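Myosin regulatory light chain (Placopecten magellanicus, PDB 3PN7) probably serves as the calcium-dependent regulatory light chain of molluscan muscle myosin, binding a divalent metal ion through an EF-hand. Local coordinates at residues B[44-49]-B[59-64]; B[89-94]-B[148-153]. All blocks are in the same frame, centred on the assembly; numbering follows the deposited sequence.

Contact 1: residues B[44-49]-B[59-64]. With MG (magnesium ion), chain G.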
loop_
_atom_site.group_PDB
_atom_site.type_symbol
_atom_site.label_atom_id
_atom_site.label_comp_id
_atom_site.label_asym_id
_atom_site.label_seq_id
_atom_site.Cartn_x
_atom_site.Cartn_y
_atom_site.Cartn_z
ATOM N N ASP B 44 22.126 34.248 -19.977
ATOM C CA ASP B 44 22.250 32.814 -19.722
ATOM C C ASP B 44 20.967 32.101 -20.083
ATOM O O ASP B 44 20.974 31.046 -20.716
ATOM C CB ASP B 44 22.550 32.568 -18.250
ATOM C CG ASP B 44 23.980 32.873 -17.894
ATOM O OD1 ASP B 44 24.882 32.254 -18.499
ATOM O OD2 ASP B 44 24.203 33.712 -16.994
ATOM N N LEU B 45 19.860 32.702 -19.672
ATOM C CA LEU B 45 18.540 32.133 -19.890
ATOM C C LEU B 45 18.222 32.099 -21.381
ATOM O O LEU B 45 17.819 31.054 -21.910
ATOM C CB LEU B 45 17.496 32.964 -19.140
ATOM C CG LEU B 45 16.418 32.307 -18.280
ATOM C CD1 LEU B 45 16.951 31.161 -17.478
ATOM C CD2 LEU B 45 15.805 33.362 -17.382
ATOM N N LYS B 46 18.401 33.236 -22.056
ATOM C CA LYS B 46 18.211 33.305 -23.509
ATOM C C LYS B 46 19.064 32.256 -24.215
ATOM O O LYS B 46 18.587 31.523 -25.088
ATOM C CB LYS B 46 18.617 34.679 -24.056
ATOM C CG LYS B 46 17.717 35.835 -23.690
ATOM C CD LYS B 46 17.960 37.005 -24.644
ATOM C CE LYS B 46 16.999 38.149 -24.401
ATOM N NZ LYS B 46 16.944 39.078 -25.569
ATOM N N GLU B 47 20.338 32.204 -23.834
ATOM C CA GLU B 47 21.260 31.214 -24.372
ATOM C C GLU B 47 20.745 29.791 -24.162
ATOM O O GLU B 47 20.674 29.002 -25.108
ATOM C CB GLU B 47 22.649 31.365 -23.745
ATOM C CG GLU B 47 23.730 30.805 -24.623
ATOM C CD GLU B 47 23.625 31.346 -26.054
ATOM O OE1 GLU B 47 23.472 32.578 -26.214
ATOM O OE2 GLU B 47 23.667 30.539 -27.011
ATOM N N MET B 48 20.391 29.460 -22.920
ATOM C CA MET B 48 19.877 28.128 -22.635
ATOM C C MET B 48 18.632 27.812 -23.461
ATOM O O MET B 48 18.556 26.753 -24.085
ATOM C CB MET B 48 19.597 27.940 -21.148
ATOM C CG MET B 48 19.298 26.483 -20.775
ATOM S SD MET B 48 20.761 25.416 -20.872
ATOM C CE MET B 48 20.287 24.279 -22.159
ATOM N N PHE B 49 17.661 28.720 -23.484
ATOM C CA PHE B 49 16.422 28.453 -24.230
ATOM C C PHE B 49 16.662 28.243 -25.733
ATOM O O PHE B 49 16.123 27.300 -26.320
ATOM C CB PHE B 49 15.346 29.530 -23.996
ATOM C CG PHE B 49 14.476 29.286 -22.765
ATOM C CD1 PHE B 49 13.547 28.255 -22.743
ATOM C CD2 PHE B 49 14.590 30.098 -21.644
ATOM C CE1 PHE B 49 12.742 28.040 -21.624
ATOM C CE2 PHE B 49 13.799 29.891 -20.530
ATOM C CZ PHE B 49 12.874 28.859 -20.519
ATOM N N LYS B 59 10.245 39.558 -21.906
ATOM C CA LYS B 59 9.374 39.823 -20.778
ATOM C C LYS B 59 9.047 38.548 -20.007
ATOM O O LYS B 59 8.841 38.590 -18.796
ATOM C CB LYS B 59 8.117 40.579 -21.207
ATOM C CG LYS B 59 8.078 41.998 -20.652
ATOM C CD LYS B 59 9.447 42.678 -20.769
ATOM C CE LYS B 59 9.607 43.780 -19.729
ATOM N NZ LYS B 59 9.408 43.257 -18.338
ATOM N N GLU B 60 9.009 37.415 -20.702
ATOM C CA GLU B 60 8.874 36.137 -20.013
ATOM C C GLU B 60 10.146 35.881 -19.210
ATOM O O GLU B 60 10.079 35.512 -18.042
ATOM C CB GLU B 60 8.613 34.994 -20.993
ATOM C CG GLU B 60 7.271 35.075 -21.718
ATOM C CD GLU B 60 7.031 33.903 -22.677
ATOM O OE1 GLU B 60 7.100 34.116 -23.912
ATOM O OE2 GLU B 60 6.765 32.772 -22.195
ATOM N N LEU B 61 11.303 36.114 -19.829
ATOM C CA LEU B 61 12.592 35.859 -19.177
ATOM C C LEU B 61 12.802 36.735 -17.949
ATOM O O LEU B 61 13.223 36.253 -16.895
ATOM C CB LEU B 61 13.740 36.072 -20.155
ATOM C CG LEU B 61 13.642 35.197 -21.400
ATOM C CD1 LEU B 61 14.850 35.408 -22.274
ATOM C CD2 LEU B 61 13.506 33.727 -21.022
ATOM N N THR B 62 12.522 38.025 -18.104
ATOM C CA THR B 62 12.641 38.968 -17.015
ATOM C C THR B 62 11.754 38.520 -15.879
ATOM O O THR B 62 12.182 38.504 -14.730
ATOM C CB THR B 62 12.213 40.391 -17.440
ATOM O OG1 THR B 62 10.899 40.333 -18.003
ATOM C CG2 THR B 62 13.153 40.941 -18.482
ATOM N N ALA B 63 10.516 38.158 -16.202
ATOM C CA ALA B 63 9.573 37.698 -15.188
ATOM C C ALA B 63 10.055 36.427 -14.472
ATOM O O ALA B 63 9.878 36.306 -13.262
ATOM C CB ALA B 63 8.168 37.508 -15.777
ATOM N N MET B 64 10.674 35.496 -15.201
ATOM C CA MET B 64 11.247 34.301 -14.560
ATOM C C MET B 64 12.272 34.699 -13.519
ATOM O O MET B 64 12.279 34.176 -12.401
ATOM C CB MET B 64 11.908 33.361 -15.573
ATOM C CG MET B 64 10.949 32.602 -16.481
ATOM S SD MET B 64 11.807 31.519 -17.676
ATOM C CE MET B 64 12.522 30.266 -16.603
HETATM MG MG MG G . 26.124 33.979 -15.612
#
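Phe49 and Met64 reach toward each other tip to tip, and the sulfur meets the ring at its rim. Met64 SD stands 3.8 Å from Phe49 CE2 and lies 75° off the ring normal, which identifies an edge-on Met-aromatic contact. Met64 runs out extended through chi2 and then bends at chi3 (68°), bringing the terminal CE alongside the same rim atoms, CE2 and CZ. Leu61 comes from a different direction: its chain slides past Phe49 in the opposite sense, and its CD2 approaches Phe49 CD2 obliquely at 3.8 Å. The other methyl of Leu61 faces Lys46, the two chains crossing at about a right angle; Leu61 CD1 is only 3.2 Å from Lys46 CG, tighter than a normal carbon contact. Beyond this aliphatic part, the Lys46 ammonium forms a salt bridge with Asp58. Leu45 completes the apolar patch, with its CG 4.2 Å from Leu61 CD2 and its CD2 4.3 Å from Met64 CB. An alanine in place of Phe49 would probably open a gap beside Leu61 CD2 and leave the Met64 thioether without its aromatic partner, its tip freer to turn. The short helix axes approach to 10.6 Å with 121° between their directions, a separation bridged mainly by side chains, although Leu45 CD2 also rests on the Leu61 carbonyl oxygen. One residue before Leu45, Asp44 OD2 binds the magnesium ion at 2.4 Å, alongside Asp33 OD2 and Phe39 O, while Asp44 OD1 accepts a hydrogen bond from Asn35 N. Asp44 thus closes the metal loop just where the helix that packs on 59-64 gets under way. This is the layout of an EF-hand pair, in which the exiting helix of the metal-binding hand packs on the entering helix of the next.

Contact 2: residues B[89-94]-B[148-153]; sequences DSEETI and RFVAMI
Glu91 lays its side chain across Val150 and ends beside Ala151. It can be followed outward: CB is 4.0 Å from Val150 CG1, and CG comes much nearer to the same methyl, at 3.3 Å. The first torsion places CG anti to the backbone N (chi1 -174°), which carries the chain out to that methyl and on toward helix 146-154. CD remains 3.9 Å from Val150 CG1 while also nearing the backbone of the next residue. At the tip, OE2 lies 3.8 Å from Ala151 CA, with the Ala151 methyl slightly farther off, and OE1 comes alongside the same CA. The nearest atoms of 148-153 to the carboxylate are Ala151 carbons and, for OE1, also the Val150 carbonyl oxygen, none of them a hydrogen-bond donor, and CG, not the carboxylate, makes the closest approach. Val150 CG1 also sits 3.6 Å from Glu91 O, so this methyl is held against both the side chain and the backbone of Glu91. The second Val150 methyl serves the buried side: CG2 meets Ile94 CG2 at 3.9 Å. Ile94 sends its other branch past Val150 to Ile153, CD1 to CD1 at 4.2 Å. The partly exposed Glu91 thus borders a small aliphatic cluster of Ile94, Val150 and Ile153. Ser90 occupies the N-cap position, so the packing falls on the first turn of helix 91-99. Joining the first and last helices of the C-terminal half, away from the annotated metal site, the arrangement is consistent with the closing helix packing of a paired EF-hand lobe.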
loop_
_atom_site.group_PDB
_atom_site.type_symbol
_atom_site.label_atom_id
_atom_site.label_comp_id
_atom_site.label_asym_id
_atom_site.label_seq_id
_atom_site.Cartn_x
_atom_site.Cartn_y
_atom_site.Cartn_z
ATOM N N ASP B 89 10.492 12.194 -6.828
ATOM C CA ASP B 89 11.303 10.997 -6.899
ATOM C C ASP B 89 11.675 10.735 -8.334
ATOM O O ASP B 89 11.076 11.296 -9.249
ATOM C CB ASP B 89 10.545 9.798 -6.312
ATOM C CG ASP B 89 10.240 9.970 -4.843
ATOM O OD1 ASP B 89 11.187 9.836 -4.039
ATOM O OD2 ASP B 89 9.065 10.250 -4.485
ATOM N N SER B 90 12.669 9.878 -8.530
ATOM C CA SER B 90 13.109 9.541 -9.883
ATOM C C SER B 90 12.018 8.788 -10.646
ATOM O O SER B 90 11.129 8.154 -10.047
ATOM C CB SER B 90 14.397 8.702 -9.842
ATOM O OG SER B 90 14.123 7.405 -9.369
ATOM N N GLU B 91 12.093 8.861 -11.969
ATOM C CA GLU B 91 11.207 8.107 -12.844
ATOM C C GLU B 91 11.217 6.625 -12.436
ATOM O O GLU B 91 10.182 5.954 -12.450
ATOM C CB GLU B 91 11.644 8.306 -14.307
ATOM C CG GLU B 91 10.724 7.699 -15.365
ATOM C CD GLU B 91 10.699 8.510 -16.670
ATOM O OE1 GLU B 91 10.819 9.753 -16.599
ATOM O OE2 GLU B 91 10.558 7.907 -17.763
ATOM N N GLU B 92 12.382 6.130 -12.030
ATOM C CA GLU B 92 12.531 4.728 -11.658
ATOM C C GLU B 92 11.748 4.398 -10.381
ATOM O O GLU B 92 11.007 3.409 -10.318
ATOM C CB GLU B 92 14.013 4.409 -11.456
ATOM C CG GLU B 92 14.338 2.922 -11.422
ATOM C CD GLU B 92 15.835 2.641 -11.357
ATOM O OE1 GLU B 92 16.548 3.291 -10.547
ATOM O OE2 GLU B 92 16.295 1.768 -12.126
ATOM N N THR B 93 11.934 5.230 -9.362
ATOM C CA THR B 93 11.269 5.059 -8.086
ATOM C C THR B 93 9.750 5.051 -8.249
ATOM O O THR B 93 9.069 4.193 -7.694
ATOM C CB THR B 93 11.692 6.165 -7.107
ATOM O OG1 THR B 93 13.111 6.108 -6.946
ATOM C CG2 THR B 93 11.025 5.986 -5.749
ATOM N N ILE B 94 9.233 5.985 -9.038
ATOM C CA ILE B 94 7.794 6.103 -9.225
ATOM C C ILE B 94 7.256 4.917 -10.001
ATOM O O ILE B 94 6.191 4.398 -9.695
ATOM C CB ILE B 94 7.408 7.379 -9.972
ATOM C CG1 ILE B 94 8.043 8.599 -9.304
ATOM C CG2 ILE B 94 5.871 7.512 -10.010
ATOM C CD1 ILE B 94 7.623 9.919 -9.905
ATOM N N ARG B 148 4.247 5.004 -19.243
ATOM C CA ARG B 148 4.060 6.197 -20.052
ATOM C C ARG B 148 3.562 7.385 -19.215
ATOM O O ARG B 148 3.941 8.536 -19.445
ATOM C CB ARG B 148 3.069 5.889 -21.165
ATOM C CG ARG B 148 2.945 6.967 -22.203
ATOM C CD ARG B 148 1.988 6.509 -23.283
ATOM N NE ARG B 148 1.856 7.482 -24.359
ATOM C CZ ARG B 148 0.820 7.518 -25.188
ATOM N NH1 ARG B 148 -0.170 6.638 -25.042
ATOM N NH2 ARG B 148 0.767 8.429 -26.153
ATOM N N PHE B 149 2.704 7.109 -18.240
ATOM C CA PHE B 149 2.238 8.160 -17.343
ATOM C C PHE B 149 3.428 8.777 -16.599
ATOM O O PHE B 149 3.520 9.990 -16.464
ATOM C CB PHE B 149 1.190 7.610 -16.366
ATOM C CG PHE B 149 0.762 8.588 -15.311
ATOM C CD1 PHE B 149 -0.257 9.494 -15.556
ATOM C CD2 PHE B 149 1.374 8.593 -14.066
ATOM C CE1 PHE B 149 -0.659 10.397 -14.583
ATOM C CE2 PHE B 149 0.979 9.481 -13.085
ATOM C CZ PHE B 149 -0.037 10.390 -13.339
ATOM N N VAL B 150 4.348 7.943 -16.138
ATOM C CA VAL B 150 5.522 8.427 -15.426
ATOM C C VAL B 150 6.387 9.332 -16.312
ATOM O O VAL B 150 6.895 10.349 -15.848
ATOM C CB VAL B 150 6.377 7.276 -14.841
ATOM C CG1 VAL B 150 7.672 7.834 -14.253
ATOM C CG2 VAL B 150 5.594 6.507 -13.777
ATOM N N ALA B 151 6.537 8.966 -17.585
ATOM C CA ALA B 151 7.309 9.768 -18.526
ATOM C C ALA B 151 6.665 11.134 -18.664
ATOM O O ALA B 151 7.349 12.154 -18.735
ATOM C CB ALA B 151 7.392 9.084 -19.889
ATOM N N MET B 152 5.338 11.140 -18.686
ATOM C CA MET B 152 4.586 12.375 -18.802
ATOM C C MET B 152 4.762 13.292 -17.595
ATOM O O MET B 152 5.038 14.482 -17.755
ATOM C CB MET B 152 3.106 12.085 -19.031
ATOM C CG MET B 152 2.283 13.336 -19.296
ATOM S SD MET B 152 0.511 13.000 -19.414
ATOM C CE MET B 152 0.129 12.732 -17.686
ATOM N N ILE B 153 4.609 12.752 -16.384
ATOM C CA ILE B 153 4.700 13.609 -15.205
ATOM C C ILE B 153 6.124 14.102 -14.948
ATOM O O ILE B 153 6.324 15.071 -14.215
ATOM C CB ILE B 153 4.053 13.011 -13.920
ATOM C CG1 ILE B 153 4.831 11.828 -13.357
ATOM C CG2 ILE B 153 2.595 12.650 -14.145
ATOM C CD1 ILE B 153 4.238 11.346 -12.004
#

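How the contacts relate
Contact 1 and contact 2 lie in series along the chain: the first closes at residue 64 and the second opens at residue 89. Their centres are 27 Å apart and their nearest atoms about 16 Å, so they do not touch, and they share no helix. Contact 1 joins neighbouring helices, 42-52 and 58-66, separated by a short connection. Contact 2 spans 53 intervening residues, bringing helix 91-99 against helix 146-154. One is therefore local packing in the metal-bearing N-terminal half, the other a long-range closure of the C-terminal half, consistent with the two-lobed build of EF-hand light chains. Both sites also contact another protein chain of the assembly.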